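Local coordinates for PqqA binding protein (Xanthomonas campestris pv. campestris, PDB 3G2B) that probably binds the peptide PqqA and presents it to PqqE during biosynthesis of the cofactor pyrroloquinoline quinone, at residues A[13-18]-A[30-35]. Residues are numbered along the deposited sequence; the frame is centred on the assembly and turned at random.
Sequences PALRAG and WVLLAP. With PO4 (phosphate ion), chain B.
Leu15 and Leu32 meet through one methyl each, CD1 of Leu15 lying 4.0 Å from CD2 of Leu32, with the two side chains slanting across one another. In both leucines CG stands anti to the carbonyl carbon (chi1 -65° in Leu15, -76° in Leu32), and the branches bridge backbones whose CA atoms are still 9.4 Å apart. The chain then closes in: Gly18 and Pro35 approach to 5.5 Å between CA atoms, where the proline ring lies against backbone rather than side chain. Pro35 CD is 3.6 Å from Gly18 O, and its CG also touches Ala17 O. Gly18 has a positive phi (87°), a backbone shape that glycine takes easily. Gly18 O also comes within 3.3 Å of Leu33 O, two acceptors that cannot bond each other.

Arg16 turns to a phosphate ion, probably from the crystallisation liquor. Its chain bends at chi3, and the guanidinium presents its edge to the ion, with phosphorus in its plane. Arg16 NH1 donates to phosphate O4 at 2.8 Å, while Arg16 NH2 adds a weak bond to the same oxygen. Arg37, together with Lys90 and Arg91 of the second subunit, also binds this ion, which probably offsets part of the positive charge gathered there in the crystal.

Leu33 pairs with Arg20 in the 20-24/29-41 hairpin, and both segments pair antiparallel with the second subunit, so the sheet runs on across the interface. With no hydrogen bond between 13-18 and 30-35, apolar and van der Waals contacts join the N-terminal arm to this hairpin.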
# COMPACT_ATOMS: atom_id res chain seq x y z
N PRO A 13 4.84 15.81 -3.08
CA PRO A 13 5.09 14.42 -3.49
C PRO A 13 5.96 14.21 -4.70
O PRO A 13 6.14 15.09 -5.55
CB PRO A 13 3.68 13.87 -3.74
CG PRO A 13 2.75 14.87 -3.14
CD PRO A 13 3.44 16.17 -3.36
N ALA A 14 6.49 12.99 -4.77
CA ALA A 14 7.31 12.53 -5.88
C ALA A 14 6.87 11.08 -6.02
O ALA A 14 6.51 10.44 -5.03
CB ALA A 14 8.78 12.59 -5.53
N LEU A 15 6.85 10.56 -7.24
CA LEU A 15 6.48 9.16 -7.42
C LEU A 15 7.65 8.35 -6.87
O LEU A 15 8.82 8.73 -7.06
CB LEU A 15 6.27 8.84 -8.90
CG LEU A 15 5.10 9.52 -9.61
CD1 LEU A 15 5.06 9.07 -11.06
CD2 LEU A 15 3.80 9.19 -8.91
N ARG A 16 7.36 7.25 -6.20
CA ARG A 16 8.42 6.40 -5.66
C ARG A 16 9.18 5.71 -6.80
O ARG A 16 8.68 5.62 -7.93
CB ARG A 16 7.84 5.36 -4.70
CG ARG A 16 7.38 5.95 -3.38
CD ARG A 16 6.79 4.89 -2.47
NE ARG A 16 7.78 3.87 -2.12
CZ ARG A 16 7.54 2.86 -1.30
NH1 ARG A 16 8.49 1.97 -1.05
NH2 ARG A 16 6.34 2.73 -0.73
N ALA A 17 10.38 5.23 -6.49
CA ALA A 17 11.21 4.55 -7.46
C ALA A 17 10.49 3.35 -8.04
O ALA A 17 9.85 2.59 -7.32
CB ALA A 17 12.51 4.10 -6.81
N GLY A 18 10.59 3.18 -9.35
CA GLY A 18 9.93 2.05 -9.99
C GLY A 18 8.50 2.32 -10.38
O GLY A 18 7.94 1.60 -11.20
N TRP A 30 -4.41 5.48 -19.21
CA TRP A 30 -3.07 5.70 -18.70
C TRP A 30 -3.07 5.11 -17.31
O TRP A 30 -4.08 5.15 -16.62
CB TRP A 30 -2.74 7.19 -18.65
CG TRP A 30 -2.50 7.78 -20.00
CD1 TRP A 30 -3.43 8.08 -20.95
CD2 TRP A 30 -1.23 8.13 -20.57
NE1 TRP A 30 -2.82 8.59 -22.08
CE2 TRP A 30 -1.47 8.63 -21.87
CE3 TRP A 30 0.09 8.06 -20.10
CZ2 TRP A 30 -0.44 9.06 -22.71
CZ3 TRP A 30 1.12 8.49 -20.94
CH2 TRP A 30 0.84 8.98 -22.23
N VAL A 31 -1.94 4.56 -16.89
CA VAL A 31 -1.85 3.95 -15.57
C VAL A 31 -0.48 4.19 -14.96
O VAL A 31 0.45 4.63 -15.62
CB VAL A 31 -2.06 2.41 -15.63
CG1 VAL A 31 -3.38 2.08 -16.30
CG2 VAL A 31 -0.91 1.76 -16.40
N LEU A 32 -0.40 3.91 -13.66
CA LEU A 32 0.86 3.98 -12.94
C LEU A 32 1.13 2.52 -12.66
O LEU A 32 0.24 1.80 -12.21
CB LEU A 32 0.73 4.74 -11.62
CG LEU A 32 0.65 6.26 -11.70
CD1 LEU A 32 0.40 6.82 -10.31
CD2 LEU A 32 1.94 6.82 -12.27
N LEU A 33 2.35 2.07 -12.95
CA LEU A 33 2.73 0.69 -12.69
C LEU A 33 3.59 0.71 -11.45
O LEU A 33 4.64 1.35 -11.43
CB LEU A 33 3.54 0.12 -13.86
CG LEU A 33 2.89 0.10 -15.24
CD1 LEU A 33 1.63 -0.75 -15.21
CD2 LEU A 33 2.58 1.52 -15.67
N ALA A 34 3.13 0.03 -10.40
CA ALA A 34 3.86 -0.04 -9.14
C ALA A 34 4.70 -1.31 -9.18
O ALA A 34 4.21 -2.37 -9.55
CB ALA A 34 2.90 -0.08 -7.97
N PRO A 35 5.98 -1.23 -8.78
CA PRO A 35 6.87 -2.38 -8.78
C PRO A 35 6.55 -3.41 -7.71
O PRO A 35 5.89 -3.11 -6.71
CB PRO A 35 8.24 -1.76 -8.57
CG PRO A 35 7.93 -0.62 -7.66
CD PRO A 35 6.67 -0.03 -8.28
P PO4 B . 6.01 -0.70 1.10
O1 PO4 B . 4.60 -0.34 0.49
O2 PO4 B . 6.14 -0.08 2.54
O3 PO4 B . 6.16 -2.27 1.18
O4 PO4 B . 7.15 -0.12 0.18